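Local coordinates for catalase-3 (Neurospora crassa, PDB 4AJ9), which uses heme to break down hydrogen peroxide into water and molecular oxygen, probably protecting the cell from its toxic effects, at residues C[26-32]-C[44-50]; C[84-88]-C[334-338]; C[112-116]-C[244-248]; C[227-233]-C[270-276]; C[442-446]-C[483-488]. All coordinates share one frame; numbering follows the deposited sequence.

Contact 1 (C[26-32]-C[44-50])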
# COMPACT_ATOMS: atom_id res chain seq x y z
N ILE C 26 0.39 -18.16 24.22
CA ILE C 26 0.66 -16.93 24.96
C ILE C 26 -0.51 -16.54 25.84
O ILE C 26 -1.57 -17.16 25.83
CB ILE C 26 0.90 -15.76 24.00
CG1 ILE C 26 -0.36 -15.49 23.17
CG2 ILE C 26 2.12 -16.02 23.11
CD1 ILE C 26 -0.27 -14.29 22.25
N GLU C 27 -0.31 -15.47 26.61
CA GLU C 27 -1.39 -14.76 27.24
C GLU C 27 -1.28 -13.34 26.69
O GLU C 27 -0.18 -12.91 26.36
CB GLU C 27 -1.27 -14.79 28.77
CG GLU C 27 0.03 -14.18 29.31
CD GLU C 27 0.04 -14.06 30.83
OE1 GLU C 27 -0.94 -13.51 31.39
OE2 GLU C 27 1.02 -14.50 31.46
N GLU C 28 -2.38 -12.63 26.57
CA GLU C 28 -2.31 -11.29 25.99
C GLU C 28 -3.36 -10.35 26.59
O GLU C 28 -3.97 -9.55 25.88
CB GLU C 28 -2.43 -11.35 24.46
CG GLU C 28 -3.39 -12.41 23.95
CD GLU C 28 -4.85 -12.04 24.20
OE1 GLU C 28 -5.37 -12.38 25.29
OE2 GLU C 28 -5.49 -11.45 23.29
N GLN C 29 -3.53 -10.45 27.91
CA GLN C 29 -4.41 -9.55 28.65
C GLN C 29 -3.63 -8.55 29.52
O GLN C 29 -4.23 -7.66 30.11
CB GLN C 29 -5.38 -10.36 29.52
CG GLN C 29 -6.41 -11.11 28.69
CD GLN C 29 -7.25 -10.16 27.87
OE1 GLN C 29 -7.83 -9.20 28.39
NE2 GLN C 29 -7.30 -10.39 26.56
N PHE C 30 -2.31 -8.70 29.58
CA PHE C 30 -1.46 -7.79 30.35
C PHE C 30 -0.22 -7.37 29.57
O PHE C 30 0.51 -8.22 29.07
CB PHE C 30 -1.00 -8.43 31.66
CG PHE C 30 -2.12 -8.79 32.59
CD1 PHE C 30 -2.72 -10.04 32.51
CD2 PHE C 30 -2.57 -7.89 33.54
CE1 PHE C 30 -3.76 -10.38 33.37
CE2 PHE C 30 -3.60 -8.22 34.40
CZ PHE C 30 -4.20 -9.46 34.32
N SER C 31 0.01 -6.06 29.48
CA SER C 31 1.25 -5.56 28.91
C SER C 31 2.41 -5.86 29.85
O SER C 31 2.26 -5.79 31.07
CB SER C 31 1.18 -4.05 28.69
OG SER C 31 0.24 -3.72 27.68
N LEU C 32 3.58 -6.17 29.27
CA LEU C 32 4.79 -6.39 30.04
C LEU C 32 5.34 -5.08 30.57
O LEU C 32 5.57 -4.15 29.81
CB LEU C 32 5.84 -7.06 29.14
CG LEU C 32 7.20 -7.32 29.81
CD1 LEU C 32 7.04 -8.30 30.97
CD2 LEU C 32 8.18 -7.87 28.77
N ASP C 44 7.92 -6.25 24.64
CA ASP C 44 6.66 -6.97 24.67
C ASP C 44 6.21 -7.27 23.23
O ASP C 44 5.40 -6.53 22.65
CB ASP C 44 5.59 -6.21 25.44
CG ASP C 44 4.37 -7.06 25.69
OD1 ASP C 44 4.31 -8.17 25.12
OD2 ASP C 44 3.48 -6.62 26.45
N PHE C 45 6.73 -8.35 22.67
CA PHE C 45 6.41 -8.75 21.30
C PHE C 45 4.94 -9.15 21.18
O PHE C 45 4.32 -8.94 20.14
CB PHE C 45 7.32 -9.90 20.87
CG PHE C 45 7.04 -11.21 21.57
CD1 PHE C 45 7.55 -11.45 22.84
CD2 PHE C 45 6.30 -12.20 20.94
CE1 PHE C 45 7.31 -12.66 23.48
CE2 PHE C 45 6.05 -13.42 21.57
CZ PHE C 45 6.55 -13.64 22.84
N ILE C 46 4.39 -9.71 22.26
CA ILE C 46 2.99 -10.12 22.33
C ILE C 46 2.05 -8.93 22.16
O ILE C 46 1.16 -8.95 21.33
CB ILE C 46 2.68 -10.84 23.67
CG1 ILE C 46 3.40 -12.19 23.73
CG2 ILE C 46 1.17 -11.02 23.89
CD1 ILE C 46 3.29 -12.86 25.09
N PHE C 47 2.25 -7.89 22.97
CA PHE C 47 1.49 -6.66 22.79
C PHE C 47 1.55 -6.12 21.34
O PHE C 47 0.52 -5.85 20.72
CB PHE C 47 1.97 -5.57 23.73
CG PHE C 47 1.39 -4.22 23.42
CD1 PHE C 47 0.10 -3.91 23.82
CD2 PHE C 47 2.11 -3.29 22.71
CE1 PHE C 47 -0.46 -2.69 23.50
CE2 PHE C 47 1.57 -2.07 22.41
CZ PHE C 47 0.28 -1.77 22.80
N ARG C 48 2.75 -5.92 20.82
CA ARG C 48 2.88 -5.27 19.52
C ARG C 48 2.29 -6.09 18.38
O ARG C 48 1.63 -5.52 17.52
CB ARG C 48 4.33 -4.83 19.22
CG ARG C 48 4.70 -3.51 19.90
CD ARG C 48 6.14 -3.06 19.60
NE ARG C 48 7.11 -4.00 20.14
CZ ARG C 48 7.64 -5.01 19.46
NH1 ARG C 48 7.31 -5.21 18.19
NH2 ARG C 48 8.49 -5.82 20.06
N GLN C 49 2.49 -7.41 18.37
CA GLN C 49 1.90 -8.22 17.30
C GLN C 49 0.36 -8.21 17.34
O GLN C 49 -0.31 -8.23 16.30
CB GLN C 49 2.47 -9.66 17.27
CG GLN C 49 2.23 -10.50 18.53
CD GLN C 49 0.92 -11.29 18.53
OE1 GLN C 49 0.57 -11.93 17.54
NE2 GLN C 49 0.20 -11.25 19.65
N LYS C 50 -0.21 -8.17 18.54
CA LYS C 50 -1.66 -8.08 18.68
C LYS C 50 -2.19 -6.71 18.22
O LYS C 50 -3.13 -6.62 17.42
CB LYS C 50 -2.08 -8.37 20.13
CG LYS C 50 -3.61 -8.38 20.37
CD LYS C 50 -3.95 -8.68 21.86
CE LYS C 50 -5.45 -8.50 22.15
NZ LYS C 50 -5.83 -8.85 23.56
O HOH W 1 1.86 -9.02 26.88
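I26 lays its CG2 beside CD1 of I46, 3.9 Å away, the two side chains running antiparallel alongside each other, while its CD1 reaches the amide of Q49. The carbonyl of E27 rests on I46 CG2 at 3.4 Å. At E28 the chain is bent, chi2 72°, and lies roughly perpendicular to K50; OE2 forms a salt bridge with K50 NZ at 2.6 Å, met from well above the carboxylate plane, and NZ also donates to E28 O (3.1 Å). The ammonium group thus holds both the carboxylate and the backbone carbonyl of E28. Other subunits close round the contact: K50 also pairs with D153 and D44 with R432, both of the second subunit. Beyond S31, whose OG bonds to D147 of the second subunit, the L32 N-H points almost straight (170°) at D44 OD2, 2.9 Å away. D44 is the N-cap of helix 45-55: its OD1 accepts from F47 N at 3.0 Å, so one carboxylate ties the helix start to the loop that leads into strand 33-34.

Contact 2 (C[84-88]-C[334-338])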
# COMPACT_ATOMS: atom_id res chain seq x y z
N ILE C 84 -28.01 -20.87 -27.85
CA ILE C 84 -27.79 -19.42 -27.81
C ILE C 84 -26.45 -19.00 -27.21
O ILE C 84 -26.00 -17.87 -27.43
CB ILE C 84 -28.92 -18.66 -27.06
CG1 ILE C 84 -29.09 -19.22 -25.65
CG2 ILE C 84 -30.23 -18.73 -27.85
CD1 ILE C 84 -29.98 -18.37 -24.77
N THR C 85 -25.82 -19.88 -26.44
CA THR C 85 -24.55 -19.52 -25.81
C THR C 85 -23.68 -20.73 -25.54
O THR C 85 -24.19 -21.79 -25.18
CB THR C 85 -24.78 -18.74 -24.49
OG1 THR C 85 -23.52 -18.29 -23.98
CG2 THR C 85 -25.46 -19.63 -23.45
N ALA C 86 -22.37 -20.57 -25.71
CA ALA C 86 -21.39 -21.59 -25.34
C ALA C 86 -21.07 -21.57 -23.86
O ALA C 86 -20.27 -22.39 -23.38
CB ALA C 86 -20.10 -21.40 -26.14
N ALA C 87 -21.65 -20.62 -23.12
CA ALA C 87 -21.39 -20.50 -21.69
C ALA C 87 -21.65 -21.82 -20.96
O ALA C 87 -22.75 -22.36 -21.01
CB ALA C 87 -22.22 -19.38 -21.08
N SER C 88 -20.64 -22.32 -20.27
CA SER C 88 -20.69 -23.64 -19.67
C SER C 88 -21.75 -23.75 -18.57
O SER C 88 -22.39 -24.78 -18.42
CB SER C 88 -19.32 -24.03 -19.11
OG SER C 88 -19.42 -25.15 -18.25
N VAL C 334 -16.71 -15.02 -19.60
CA VAL C 334 -16.38 -16.40 -19.94
C VAL C 334 -16.74 -16.71 -21.40
O VAL C 334 -17.56 -16.00 -22.00
CB VAL C 334 -17.10 -17.40 -19.02
CG1 VAL C 334 -16.68 -17.21 -17.55
CG2 VAL C 334 -18.62 -17.24 -19.16
N ARG C 335 -16.13 -17.74 -21.97
CA ARG C 335 -16.50 -18.23 -23.30
C ARG C 335 -18.01 -18.36 -23.40
O ARG C 335 -18.65 -18.95 -22.53
CB ARG C 335 -15.88 -19.60 -23.54
CG ARG C 335 -16.17 -20.17 -24.93
CD ARG C 335 -15.55 -21.57 -25.07
NE ARG C 335 -15.95 -22.24 -26.31
CZ ARG C 335 -15.20 -22.30 -27.41
NH1 ARG C 335 -14.00 -21.72 -27.44
NH2 ARG C 335 -15.64 -22.94 -28.48
N GLY C 336 -18.59 -17.82 -24.47
CA GLY C 336 -20.03 -17.84 -24.65
C GLY C 336 -20.70 -16.49 -24.43
O GLY C 336 -21.87 -16.31 -24.74
N VAL C 337 -19.95 -15.54 -23.88
CA VAL C 337 -20.47 -14.21 -23.62
C VAL C 337 -19.46 -13.21 -24.17
O VAL C 337 -18.26 -13.48 -24.16
CB VAL C 337 -20.65 -13.97 -22.10
CG1 VAL C 337 -21.26 -12.60 -21.83
CG2 VAL C 337 -21.52 -15.07 -21.48
N ASP C 338 -19.94 -12.07 -24.67
CA ASP C 338 -19.07 -11.00 -25.16
C ASP C 338 -19.61 -9.62 -24.78
O ASP C 338 -20.77 -9.49 -24.37
CB ASP C 338 -18.89 -11.08 -26.68
CG ASP C 338 -17.66 -10.33 -27.17
OD1 ASP C 338 -16.83 -9.91 -26.34
OD2 ASP C 338 -17.51 -10.15 -28.40
O HOH W 2 -18.20 -20.69 -20.37
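T85 turns its hydroxyl anti to the backbone N, with chi1 at -174°, and this sets OG1 against the carbonyl of G336. OG1 donates to G336 O at 2.7 Å, approaching from above the carbonyl plane, and accepts from A87 N at 3.1 Å. The latter bond closes an ST turn, while the opposing 334-338 segment folds as a type II beta turn from V334 to V337, with G336 at its third position. There the CA of G336 lies 3.7 Å from A86 N, and a side chain would collide with A87 N and T85 OG1. With a valine at T85 both bonds of OG1 would be lost, which would probably leave A87 N without its side-chain acceptor and G336 O without this donor. A87 CA makes a C-H...O contact with R335 O at 3.3 Å, and a water bridges that same oxygen to S88 N. The R335 guanidinium, near A86 CB, is paired with E219; A86 and G336 both share backbone bonds with V217 of strand 214-217.

Contact 3 (C[112-116]-C[244-248])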
# COMPACT_ATOMS: atom_id res chain seq x y z
N SER C 112 -23.54 3.72 6.52
CA SER C 112 -24.75 4.47 6.22
C SER C 112 -25.95 3.53 6.21
O SER C 112 -25.79 2.33 6.32
CB SER C 112 -24.64 5.24 4.89
OG SER C 112 -24.39 4.37 3.80
N ALA C 113 -27.16 4.09 6.11
CA ALA C 113 -28.37 3.31 6.31
C ALA C 113 -28.82 2.52 5.08
O ALA C 113 -28.76 3.01 3.94
CB ALA C 113 -29.51 4.22 6.80
N ASP C 114 -29.28 1.30 5.32
CA ASP C 114 -29.83 0.46 4.26
C ASP C 114 -31.01 1.13 3.55
O ASP C 114 -31.19 0.96 2.35
CB ASP C 114 -30.29 -0.89 4.82
CG ASP C 114 -29.13 -1.85 5.11
OD1 ASP C 114 -28.00 -1.62 4.62
OD2 ASP C 114 -29.37 -2.85 5.83
N THR C 115 -31.81 1.88 4.30
CA THR C 115 -33.03 2.48 3.74
C THR C 115 -32.90 3.94 3.33
O THR C 115 -33.90 4.67 3.25
CB THR C 115 -34.27 2.28 4.68
OG1 THR C 115 -34.05 2.94 5.94
CG2 THR C 115 -34.51 0.80 4.93
N ALA C 116 -31.68 4.39 3.04
CA ALA C 116 -31.50 5.63 2.29
C ALA C 116 -32.20 5.44 0.94
O ALA C 116 -32.30 4.32 0.47
CB ALA C 116 -30.03 5.90 2.05
N ALA C 244 -39.10 4.97 5.49
CA ALA C 244 -37.68 4.71 5.23
C ALA C 244 -36.77 5.61 6.06
O ALA C 244 -35.69 5.19 6.48
CB ALA C 244 -37.37 4.85 3.75
N GLN C 245 -37.20 6.84 6.30
CA GLN C 245 -36.41 7.80 7.06
C GLN C 245 -36.29 7.42 8.53
O GLN C 245 -35.21 7.47 9.10
CB GLN C 245 -36.99 9.20 6.96
CG GLN C 245 -36.80 9.85 5.62
CD GLN C 245 -37.01 11.33 5.71
OE1 GLN C 245 -38.10 11.79 6.04
NE2 GLN C 245 -35.95 12.10 5.48
N VAL C 246 -37.41 7.06 9.15
CA VAL C 246 -37.38 6.63 10.54
C VAL C 246 -36.59 5.34 10.67
O VAL C 246 -35.81 5.15 11.61
CB VAL C 246 -38.81 6.45 11.10
CG1 VAL C 246 -38.77 5.78 12.46
CG2 VAL C 246 -39.53 7.81 11.15
N LEU C 247 -36.77 4.46 9.69
CA LEU C 247 -36.09 3.16 9.69
C LEU C 247 -34.58 3.30 9.62
O LEU C 247 -33.85 2.51 10.22
CB LEU C 247 -36.61 2.30 8.54
CG LEU C 247 -36.15 0.84 8.40
CD1 LEU C 247 -36.08 0.13 9.75
CD2 LEU C 247 -37.09 0.11 7.44
N ALA C 248 -34.10 4.30 8.88
CA ALA C 248 -32.66 4.58 8.78
C ALA C 248 -32.07 4.79 10.18
O ALA C 248 -30.94 4.37 10.45
CB ALA C 248 -32.41 5.81 7.92
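T115 supplies the one hydrogen bond between the segments, its OG1 donating to A244 O at 2.8 Å. The hydroxyl approaches in the carbonyl plane, on a lone pair, with a C=O...O angle of 135°. Because A244 O also receives the helical N-H of A248 at 3.0 Å, this carbonyl serves two donors, one from its own helix and one from the loop. The torsion of T115 explains the geometry: with chi1 at 62°, OG1 stands between the backbone N and the carbonyl carbon and faces the helix, leaving CG2 to meet L247.

Two contacts are apolar. T115 CG2 touches L247 CD2 at 3.7 Å, the two side chains crossing at about a right angle. Further along the helix, A113 CB and A248 CB meet methyl to methyl at 3.5 Å, closer than carbons usually pack, and the small residues allow the backbones to come near. A separate van der Waals touch sets A244 CB 3.5 Å from T115 O.

A248 also packs on G249 of the second subunit. The type I turn from A113 to A116, between strands 96-104 and 121-128, is thereby docked on helix 241-250, and F254 of helix 254-264 touches both T115 and L247.

Contact 4 (C[227-233]-C[270-276])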
# COMPACT_ATOMS: atom_id res chain seq x y z
N LYS C 227 -30.14 -8.79 -22.92
CA LYS C 227 -30.31 -8.07 -21.64
C LYS C 227 -30.50 -9.10 -20.53
O LYS C 227 -31.32 -10.02 -20.67
CB LYS C 227 -31.53 -7.13 -21.67
CG LYS C 227 -31.45 -5.98 -22.68
CD LYS C 227 -30.40 -4.94 -22.27
CE LYS C 227 -30.68 -3.58 -22.93
NZ LYS C 227 -29.57 -2.61 -22.75
N TRP C 228 -29.76 -8.96 -19.44
CA TRP C 228 -29.91 -9.84 -18.28
C TRP C 228 -30.95 -9.28 -17.33
O TRP C 228 -30.93 -8.08 -16.99
CB TRP C 228 -28.60 -9.99 -17.50
CG TRP C 228 -27.46 -10.60 -18.23
CD1 TRP C 228 -26.31 -9.97 -18.64
CD2 TRP C 228 -27.31 -11.98 -18.61
NE1 TRP C 228 -25.47 -10.87 -19.25
CE2 TRP C 228 -26.06 -12.11 -19.24
CE3 TRP C 228 -28.12 -13.11 -18.46
CZ2 TRP C 228 -25.61 -13.33 -19.74
CZ3 TRP C 228 -27.66 -14.32 -18.96
CH2 TRP C 228 -26.42 -14.42 -19.59
N HIS C 229 -31.83 -10.16 -16.85
CA HIS C 229 -32.85 -9.79 -15.88
C HIS C 229 -32.87 -10.81 -14.75
O HIS C 229 -32.78 -12.01 -14.99
CB HIS C 229 -34.25 -9.78 -16.51
CG HIS C 229 -34.43 -8.77 -17.60
ND1 HIS C 229 -35.32 -7.72 -17.49
CD2 HIS C 229 -33.86 -8.66 -18.82
CE1 HIS C 229 -35.29 -7.01 -18.61
NE2 HIS C 229 -34.40 -7.55 -19.43
N TRP C 230 -32.99 -10.32 -13.52
CA TRP C 230 -33.29 -11.20 -12.39
C TRP C 230 -34.69 -10.86 -11.92
O TRP C 230 -34.98 -9.71 -11.61
CB TRP C 230 -32.33 -10.97 -11.21
CG TRP C 230 -30.90 -11.43 -11.40
CD1 TRP C 230 -29.80 -10.64 -11.55
CD2 TRP C 230 -30.43 -12.78 -11.42
NE1 TRP C 230 -28.67 -11.43 -11.66
CE2 TRP C 230 -29.03 -12.74 -11.58
CE3 TRP C 230 -31.06 -14.03 -11.30
CZ2 TRP C 230 -28.26 -13.89 -11.65
CZ3 TRP C 230 -30.29 -15.17 -11.37
CH2 TRP C 230 -28.90 -15.10 -11.53
N LYS C 231 -35.56 -11.87 -11.86
CA LYS C 231 -36.95 -11.67 -11.47
C LYS C 231 -37.15 -12.26 -10.08
O LYS C 231 -36.99 -13.45 -9.87
CB LYS C 231 -37.89 -12.33 -12.48
CG LYS C 231 -37.78 -11.78 -13.90
CD LYS C 231 -38.14 -10.31 -13.97
CE LYS C 231 -39.62 -10.08 -13.78
NZ LYS C 231 -39.96 -8.63 -13.69
N THR C 232 -37.49 -11.41 -9.11
CA THR C 232 -37.60 -11.90 -7.74
C THR C 232 -38.80 -12.85 -7.59
O THR C 232 -39.92 -12.52 -8.00
CB THR C 232 -37.69 -10.76 -6.72
OG1 THR C 232 -38.01 -11.30 -5.44
CG2 THR C 232 -38.74 -9.74 -7.13
N LYS C 233 -38.56 -14.02 -7.01
CA LYS C 233 -39.66 -14.94 -6.74
C LYS C 233 -40.42 -14.54 -5.48
O LYS C 233 -41.46 -15.11 -5.16
CB LYS C 233 -39.16 -16.39 -6.63
CG LYS C 233 -38.41 -16.90 -7.87
CD LYS C 233 -39.23 -16.66 -9.13
CE LYS C 233 -40.54 -17.44 -9.09
NZ LYS C 233 -41.47 -17.05 -10.20
N SER C 270 -35.17 -16.59 -3.85
CA SER C 270 -34.82 -16.99 -5.21
C SER C 270 -35.11 -15.89 -6.21
O SER C 270 -35.93 -15.01 -5.97
CB SER C 270 -35.56 -18.26 -5.63
OG SER C 270 -35.20 -19.33 -4.78
N TRP C 271 -34.40 -15.95 -7.34
CA TRP C 271 -34.66 -15.09 -8.49
C TRP C 271 -34.50 -15.95 -9.73
O TRP C 271 -33.58 -16.78 -9.81
CB TRP C 271 -33.62 -13.97 -8.60
CG TRP C 271 -33.68 -12.92 -7.54
CD1 TRP C 271 -34.24 -11.68 -7.66
CD2 TRP C 271 -33.13 -12.99 -6.22
NE1 TRP C 271 -34.08 -10.98 -6.49
CE2 TRP C 271 -33.41 -11.76 -5.59
CE3 TRP C 271 -32.45 -13.98 -5.51
CZ2 TRP C 271 -33.03 -11.50 -4.28
CZ3 TRP C 271 -32.06 -13.72 -4.21
CH2 TRP C 271 -32.35 -12.48 -3.60
N GLU C 272 -35.38 -15.75 -10.70
CA GLU C 272 -35.18 -16.43 -11.98
C GLU C 272 -34.27 -15.57 -12.84
O GLU C 272 -34.39 -14.34 -12.85
CB GLU C 272 -36.51 -16.75 -12.66
CG GLU C 272 -37.14 -18.05 -12.13
CD GLU C 272 -38.55 -18.29 -12.60
OE1 GLU C 272 -39.17 -17.35 -13.15
OE2 GLU C 272 -39.05 -19.42 -12.41
N LEU C 273 -33.32 -16.21 -13.52
CA LEU C 273 -32.51 -15.52 -14.52
C LEU C 273 -33.27 -15.54 -15.83
O LEU C 273 -33.63 -16.60 -16.32
CB LEU C 273 -31.18 -16.25 -14.72
CG LEU C 273 -30.23 -15.57 -15.72
CD1 LEU C 273 -29.93 -14.13 -15.30
CD2 LEU C 273 -28.95 -16.37 -15.86
N ALA C 274 -33.52 -14.37 -16.40
CA ALA C 274 -34.22 -14.29 -17.67
C ALA C 274 -33.44 -13.37 -18.60
O ALA C 274 -32.65 -12.54 -18.14
CB ALA C 274 -35.63 -13.76 -17.47
N VAL C 275 -33.65 -13.54 -19.90
CA VAL C 275 -32.97 -12.71 -20.89
C VAL C 275 -33.95 -12.17 -21.93
O VAL C 275 -34.96 -12.80 -22.25
CB VAL C 275 -31.89 -13.50 -21.66
CG1 VAL C 275 -30.69 -13.82 -20.75
CG2 VAL C 275 -32.48 -14.76 -22.27
N GLN C 276 -33.64 -11.00 -22.45
CA GLN C 276 -34.25 -10.57 -23.70
C GLN C 276 -33.19 -10.84 -24.75
O GLN C 276 -32.02 -10.59 -24.53
CB GLN C 276 -34.59 -9.09 -23.64
CG GLN C 276 -35.72 -8.78 -22.66
CD GLN C 276 -36.00 -7.30 -22.54
OE1 GLN C 276 -35.23 -6.56 -21.92
NE2 GLN C 276 -37.10 -6.85 -23.13
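W230 faces L273 across a non-hydrogen-bonded pair of two antiparallel strands, and its indole is the side chain to follow. CB lies 4.1 Å from W271 CD1. Farther out, CE3 comes to 3.7 Å from W271 CB, the two tryptophan side chains set nearly square to each other, and CZ3 meets L273 CB at 3.6 Å. Over one face of the six-membered ring stands L273 CD1, 3.8 Å from its centroid and only 3° off the normal, a CH-pi contact almost directly overhead. The same leucine methyl also touches W228 CE3, so L273 is wedged between two indoles; V275 CG1 packs on W228 CE3 as well, at 3.5 Å.

On the other face of the sheet, H229 NE2 donates to Q276 OE1 at 2.8 Å, bent to 134° and reaching the oxygen from above the amide plane, with ring and amide planes 82° apart. The Q276 NE2 donates to the backbone carbonyls of A302 and L297. Paired backbone bonds link K227 with Q276, H229 with A274 and K231 with E272, and K233 N extends the ladder to S270 O.

These strands belong to the antiparallel beta-barrel typical of catalases. W230 also packs on T124 and F126 of strand 121-128, W228 on strand 131-138, and strand 305-314 pairs with the other edge of 270-278.

Contact 5 (C[442-446]-C[483-488])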
# COMPACT_ATOMS: atom_id res chain seq x y z
N TYR C 442 -35.64 11.99 -22.81
CA TYR C 442 -36.90 12.29 -22.14
C TYR C 442 -38.01 11.29 -22.42
O TYR C 442 -38.90 11.08 -21.58
CB TYR C 442 -37.35 13.69 -22.54
CG TYR C 442 -36.28 14.74 -22.34
CD1 TYR C 442 -36.07 15.32 -21.10
CD2 TYR C 442 -35.48 15.16 -23.40
CE1 TYR C 442 -35.09 16.28 -20.91
CE2 TYR C 442 -34.49 16.12 -23.22
CZ TYR C 442 -34.30 16.68 -21.98
OH TYR C 442 -33.34 17.64 -21.80
N THR C 443 -37.96 10.66 -23.58
CA THR C 443 -39.02 9.75 -23.99
C THR C 443 -39.21 8.60 -23.00
O THR C 443 -40.33 8.31 -22.59
CB THR C 443 -38.81 9.22 -25.43
OG1 THR C 443 -38.89 10.32 -26.35
CG2 THR C 443 -39.85 8.18 -25.78
N GLN C 444 -38.12 7.96 -22.58
CA GLN C 444 -38.28 6.84 -21.68
C GLN C 444 -38.61 7.20 -20.23
O GLN C 444 -39.37 6.49 -19.58
CB GLN C 444 -37.14 5.83 -21.80
CG GLN C 444 -37.23 5.07 -23.10
CD GLN C 444 -36.55 3.73 -23.04
OE1 GLN C 444 -35.87 3.40 -22.05
NE2 GLN C 444 -36.70 2.95 -24.10
N PRO C 445 -38.04 8.30 -19.72
CA PRO C 445 -38.54 8.73 -18.41
C PRO C 445 -40.05 8.91 -18.46
O PRO C 445 -40.75 8.48 -17.54
CB PRO C 445 -37.84 10.06 -18.19
CG PRO C 445 -36.53 9.90 -18.90
CD PRO C 445 -36.85 9.08 -20.14
N ARG C 446 -40.56 9.53 -19.53
CA ARG C 446 -42.00 9.64 -19.71
C ARG C 446 -42.68 8.26 -19.77
O ARG C 446 -43.67 8.02 -19.09
CB ARG C 446 -42.34 10.47 -20.94
CG ARG C 446 -43.84 10.62 -21.17
CD ARG C 446 -44.54 11.24 -19.98
NE ARG C 446 -45.96 11.42 -20.24
CZ ARG C 446 -46.49 12.52 -20.76
NH1 ARG C 446 -45.72 13.57 -21.04
NH2 ARG C 446 -47.81 12.59 -20.98
N GLN C 483 -36.20 20.89 -17.02
CA GLN C 483 -35.97 19.51 -17.46
C GLN C 483 -37.15 18.59 -17.18
O GLN C 483 -37.52 17.79 -18.04
CB GLN C 483 -34.69 18.95 -16.83
CG GLN C 483 -33.45 19.69 -17.28
CD GLN C 483 -33.24 19.60 -18.78
OE1 GLN C 483 -33.35 18.52 -19.37
NE2 GLN C 483 -32.92 20.73 -19.41
N LEU C 484 -37.74 18.68 -16.00
CA LEU C 484 -38.88 17.81 -15.71
C LEU C 484 -39.99 18.09 -16.72
O LEU C 484 -40.67 17.17 -17.16
CB LEU C 484 -39.42 18.06 -14.30
CG LEU C 484 -38.49 17.64 -13.17
CD1 LEU C 484 -39.11 18.03 -11.83
CD2 LEU C 484 -38.20 16.13 -13.23
N ASN C 485 -40.15 19.36 -17.07
CA ASN C 485 -41.19 19.78 -17.99
C ASN C 485 -41.06 19.17 -19.38
O ASN C 485 -42.04 19.09 -20.13
CB ASN C 485 -41.20 21.31 -18.13
CG ASN C 485 -42.42 21.81 -18.90
OD1 ASN C 485 -43.53 21.33 -18.69
ND2 ASN C 485 -42.21 22.75 -19.81
N LYS C 486 -39.84 18.76 -19.75
CA LYS C 486 -39.60 18.16 -21.05
C LYS C 486 -40.07 16.71 -21.04
O LYS C 486 -40.28 16.10 -22.09
CB LYS C 486 -38.12 18.23 -21.42
CG LYS C 486 -37.66 19.60 -21.86
CD LYS C 486 -36.19 19.56 -22.19
CE LYS C 486 -35.61 20.97 -22.37
NZ LYS C 486 -36.11 21.64 -23.60
N ILE C 487 -40.24 16.18 -19.84
CA ILE C 487 -40.71 14.82 -19.67
C ILE C 487 -42.23 14.79 -19.56
O ILE C 487 -42.90 13.99 -20.22
CB ILE C 487 -40.11 14.18 -18.40
CG1 ILE C 487 -38.60 13.95 -18.59
CG2 ILE C 487 -40.79 12.88 -18.09
CD1 ILE C 487 -37.91 13.49 -17.31
N SER C 488 -42.77 15.67 -18.72
CA SER C 488 -44.21 15.74 -18.49
C SER C 488 -44.58 17.09 -17.91
O SER C 488 -44.09 17.48 -16.85
CB SER C 488 -44.65 14.62 -17.54
OG SER C 488 -45.97 14.83 -17.08
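K486 CB stands over one face of the Y442 ring, 3.9 Å from its centroid, in a CH-pi contact. At the ring edge I487 CG1 comes to 3.8 Å from Y442 CD1. The phenol OH donates to Q483 OE1 at 2.6 Å, in line with a lone pair of that carbonyl oxygen. A phenylalanine at Y442 would keep the ring packing, but the loss of the hydroxyl would probably leave the Q483 carbonyl without this donor and its bent side chain freer to turn. In the alpha-helical domain of the catalase fold, this contact sets the N-terminus of helix 443-450, Y442 standing at the N-cap position, against helix 474-487. There I487 CD1 meets P445 CB at 3.5 Å. R446 leaves the backbone with CG anti to N, then bends at chi2 (57°), which brings NH1 to I487 O at 3.0 Å, the oxygen lying near the guanidinium plane. Its NE is held by N450. Farther out, L187 of helix 187-193 touches Y442, F191 of that helix packs on I487, and S488 OG caps V491 N of helix 489-499.

In the fold
Contacts 1 to 4 belong to the catalase domain proper and contact 5 to the helical part that comes later in the chain. Contact 4 lies near the active site: the W230 side chain is about 9 Å from that of N138, a predicted active-site residue, and the K227 side chain about 9 Å from a heme. Contact 2 reaches the same sheet, its centre about 17 Å from that of contact 4 and nearest atoms about 5 Å apart. Contacts 3 and 4 interleave along the chain, strand 223-232 leading into helix 241-250; their nearest atoms are about 14 Å apart. Contact 5 comes within about 9 Å of contact 4 at nearest atoms. Contact 1 stands apart, its centre about 53 Å from that of contact 4, among other subunits, yet the F47 side chain comes about 5 Å from a heme.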